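Local coordinates for nitroreductase family protein (Sphingopyxis sp., PDB 7DP1) that probably reduces nitro groups of dinitroaniline herbicides, using a bound FMN cofactor and NADPH as electron donor, at residues 53-58 against 136-141. The protein carries 1 engineered substitution. Numbering follows the deposited sequence.
Sequences WQATVV and VMLFLH
Strands 54-58 and 136-141 run antiparallel and pair edge to edge. Gln54 with His141, Thr56 with Phe139 and Val58 with Met137 are hydrogen-bonded pairs, each joined by two backbone bonds. The straightest runs from Val58 N to Met137 O, at 2.8 Å and 178°. The bond from Gln54 N to His141 O is more bent, at 133°. Ala55 with Leu140 and Val57 with Leu138 are the non-hydrogen-bonded pairs.

His141 carries the main side-chain contact. With chi1 at 54°, His141 CG sits between its own backbone N and C. The ring therefore leans over the neighbouring strand. Beyond CB and CG, His141 CD2 lies 3.5 Å from Gln54 O, which sits over one ring face toward the rim. CE1 approaches Gln54 CB, which makes a CH-pi contact over the same face as that oxygen. ND1 bonds to Gln195 OE1 of strand 195-204. At the tip, His141 NE2 meets Thr56 OG1 at the ring edge in a 3.1 Å hydrogen bond. Both ring nitrogens thus have partners, which fixes the ring's rotation. An alanine here would probably lose the tie to Thr56 and Gln195 and remove the ring face that Gln54 CB packs on.

On the same face of the sheet, Val58 CG2 touches Phe139 CE2 at 4.0 Å, and helix 182-189 packs against both residues. On the other face, Leu138 CD1 meets Ala55 CB and Val57 CG2. Leu140 CD1 reaches Trp53 CB at 3.7 Å. Trp157 of helix 148-167 covers Ala55, Leu138 and Leu140 there.

Residues 55-58 also pair in parallel with a strand of the second subunit. Helices on both faces of a sheet continued by the partner chain are characteristic of the dimeric FMN-dependent nitroreductase fold.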
ATOM      1  N   TRP A  53      10.784   0.330  -1.296  1.00 25.17           N
ATOM      2  CA  TRP A  53      10.805  -0.069   0.105  1.00 26.27           C
ATOM      3  C   TRP A  53      12.157  -0.594   0.608  1.00 29.77           C
ATOM      4  O   TRP A  53      12.849  -1.348  -0.075  1.00 31.03           O
ATOM      5  CB  TRP A  53       9.727  -1.125   0.381  1.00 23.80           C
ATOM      6  CG  TRP A  53       9.704  -2.283  -0.548  1.00 31.18           C
ATOM      7  CD1 TRP A  53      10.404  -3.452  -0.429  1.00 25.15           C
ATOM      8  CD2 TRP A  53       8.926  -2.400  -1.749  1.00 31.46           C
ATOM      9  NE1 TRP A  53      10.113  -4.284  -1.482  1.00 30.11           N
ATOM     10  CE2 TRP A  53       9.211  -3.660  -2.307  1.00 30.17           C
ATOM     11  CE3 TRP A  53       8.010  -1.556  -2.403  1.00 33.66           C
ATOM     12  CZ2 TRP A  53       8.626  -4.102  -3.503  1.00 30.20           C
ATOM     13  CZ3 TRP A  53       7.411  -2.003  -3.583  1.00 26.64           C
ATOM     14  CH2 TRP A  53       7.728  -3.263  -4.122  1.00 28.30           C
ATOM     15  N   GLN A  54      12.503  -0.205   1.824  1.00 25.13           N
ATOM     16  CA  GLN A  54      13.700  -0.736   2.497  1.00 33.55           C
ATOM     17  C   GLN A  54      13.329  -1.051   3.931  1.00 29.77           C
ATOM     18  O   GLN A  54      12.575  -0.309   4.549  1.00 35.53           O
ATOM     19  CB  GLN A  54      14.860   0.261   2.458  1.00 38.90           C
ATOM     20  CG  GLN A  54      15.534   0.377   1.106  1.00 53.04           C
ATOM     21  CD  GLN A  54      16.588   1.470   1.077  1.00 66.81           C
ATOM     22  OE1 GLN A  54      16.347   2.576   0.594  1.00 73.13           O
ATOM     23  NE2 GLN A  54      17.755   1.170   1.621  1.00 72.04           N
ATOM     24  N   ALA A  55      13.862  -2.128   4.480  1.00 28.55           N
ATOM     25  CA  ALA A  55      13.453  -2.489   5.825  1.00 30.09           C
ATOM     26  C   ALA A  55      14.616  -2.885   6.693  1.00 36.24           C
ATOM     27  O   ALA A  55      15.510  -3.600   6.262  1.00 45.81           O
ATOM     28  CB  ALA A  55      12.433  -3.617   5.790  1.00 26.39           C
ATOM     29  N   THR A  56      14.577  -2.417   7.933  1.00 37.06           N
ATOM     30  CA  THR A  56      15.505  -2.855   8.949  1.00 35.35           C
ATOM     31  C   THR A  56      14.758  -3.683   9.993  1.00 41.72           C
ATOM     32  O   THR A  56      13.915  -3.172  10.734  1.00 36.99           O
ATOM     33  CB  THR A  56      16.206  -1.667   9.596  1.00 43.48           C
ATOM     34  OG1 THR A  56      16.929  -0.972   8.574  1.00 40.45           O
ATOM     35  CG2 THR A  56      17.184  -2.134  10.694  1.00 37.05           C
ATOM     36  N   VAL A  57      15.051  -4.977  10.019  1.00 32.33           N
ATOM     37  CA  VAL A  57      14.387  -5.895  10.936  1.00 33.84           C
ATOM     38  C   VAL A  57      15.211  -6.094  12.176  1.00 44.92           C
ATOM     39  O   VAL A  57      16.351  -6.579  12.100  1.00 43.33           O
ATOM     40  CB  VAL A  57      14.138  -7.247  10.271  1.00 36.36           C
ATOM     41  CG1 VAL A  57      13.411  -8.183  11.215  1.00 43.87           C
ATOM     42  CG2 VAL A  57      13.337  -7.034   8.966  1.00 36.87           C
ATOM     43  N   VAL A  58      14.640  -5.746  13.328  1.00 45.26           N
ATOM     44  CA  VAL A  58      15.397  -5.881  14.568  1.00 44.91           C
ATOM     45  C   VAL A  58      14.766  -6.851  15.563  1.00 40.22           C
ATOM     46  O   VAL A  58      13.559  -7.084  15.552  1.00 46.70           O
ATOM     47  CB  VAL A  58      15.598  -4.510  15.253  1.00 46.47           C
ATOM     48  CG1 VAL A  58      16.339  -3.563  14.325  1.00 41.83           C
ATOM     49  CG2 VAL A  58      14.264  -3.920  15.694  1.00 45.40           C
ATOM     50  N   VAL A 136       9.866  -9.231  17.415  1.00 39.23           N
ATOM     51  CA  VAL A 136      10.519  -8.726  16.209  1.00 49.33           C
ATOM     52  C   VAL A 136       9.890  -7.407  15.791  1.00 48.34           C
ATOM     53  O   VAL A 136       8.676  -7.246  15.886  1.00 48.95           O
ATOM     54  CB  VAL A 136      10.408  -9.752  15.037  1.00 42.68           C
ATOM     55  CG1 VAL A 136      10.775  -9.113  13.703  1.00 35.84           C
ATOM     56  CG2 VAL A 136      11.271 -11.006  15.318  1.00 40.50           C
ATOM     57  N   MET A 137      10.705  -6.448  15.367  1.00 44.31           N
ATOM     58  CA  MET A 137      10.164  -5.188  14.859  1.00 36.33           C
ATOM     59  C   MET A 137      10.817  -4.827  13.526  1.00 40.61           C
ATOM     60  O   MET A 137      12.046  -4.764  13.427  1.00 42.24           O
ATOM     61  CB  MET A 137      10.368  -4.048  15.869  1.00 35.11           C
ATOM     62  CG  MET A 137       9.993  -2.665  15.329  1.00 37.92           C
ATOM     63  SD  MET A 137       8.200  -2.481  15.055  1.00 39.09           S
ATOM     64  CE  MET A 137       7.632  -2.842  16.729  1.00 32.09           C
ATOM     65  N   LEU A 138       9.987  -4.616  12.507  1.00 36.44           N
ATOM     66  CA  LEU A 138      10.446  -4.180  11.185  1.00 30.36           C
ATOM     67  C   LEU A 138      10.221  -2.701  11.031  1.00 29.27           C
ATOM     68  O   LEU A 138       9.089  -2.216  11.171  1.00 35.97           O
ATOM     69  CB  LEU A 138       9.705  -4.931  10.074  1.00 32.04           C
ATOM     70  CG  LEU A 138       9.959  -4.529   8.622  1.00 40.23           C
ATOM     71  CD1 LEU A 138       9.903  -5.748   7.737  1.00 45.81           C
ATOM     72  CD2 LEU A 138       8.926  -3.516   8.143  1.00 35.25           C
ATOM     73  N   PHE A 139      11.273  -1.997  10.657  1.00 32.48           N
ATOM     74  CA  PHE A 139      11.158  -0.580  10.375  1.00 29.68           C
ATOM     75  C   PHE A 139      11.266  -0.376   8.881  1.00 35.51           C
ATOM     76  O   PHE A 139      12.297  -0.689   8.257  1.00 31.99           O
ATOM     77  CB  PHE A 139      12.225   0.218  11.109  1.00 29.91           C
ATOM     78  CG  PHE A 139      11.998   0.300  12.587  1.00 35.40           C
ATOM     79  CD1 PHE A 139      11.009   1.119  13.096  1.00 34.67           C
ATOM     80  CD2 PHE A 139      12.779  -0.440  13.469  1.00 35.45           C
ATOM     81  CE1 PHE A 139      10.784   1.200  14.470  1.00 43.66           C
ATOM     82  CE2 PHE A 139      12.567  -0.371  14.833  1.00 38.75           C
ATOM     83  CZ  PHE A 139      11.570   0.465  15.347  1.00 36.72           C
ATOM     84  N   LEU A 140      10.180   0.137   8.316  1.00 24.54           N
ATOM     85  CA  LEU A 140      10.067   0.339   6.876  1.00 32.56           C
ATOM     86  C   LEU A 140      10.461   1.749   6.545  1.00 32.98           C
ATOM     87  O   LEU A 140       9.892   2.697   7.084  1.00 39.09           O
ATOM     88  CB  LEU A 140       8.630   0.026   6.399  1.00 28.05           C
ATOM     89  CG  LEU A 140       8.191   0.409   4.979  1.00 38.05           C
ATOM     90  CD1 LEU A 140       9.166  -0.091   3.939  1.00 25.61           C
ATOM     91  CD2 LEU A 140       6.760  -0.143   4.696  1.00 27.21           C
ATOM     92  N   HIS A 141      11.467   1.897   5.692  1.00 32.96           N
ATOM     93  CA  HIS A 141      11.924   3.227   5.341  1.00 32.84           C
ATOM     94  C   HIS A 141      12.315   3.313   3.876  1.00 38.50           C
ATOM     95  O   HIS A 141      12.331   2.295   3.173  1.00 35.96           O
ATOM     96  CB  HIS A 141      13.092   3.629   6.216  1.00 34.74           C
ATOM     97  CG  HIS A 141      14.221   2.641   6.193  1.00 30.27           C
ATOM     98  ND1 HIS A 141      15.297   2.782   5.368  1.00 37.93           N
ATOM     99  CD2 HIS A 141      14.420   1.514   6.920  1.00 36.51           C
ATOM    100  CE1 HIS A 141      16.143   1.766   5.573  1.00 41.52           C
ATOM    101  NE2 HIS A 141      15.631   0.994   6.502  1.00 41.43           N
TER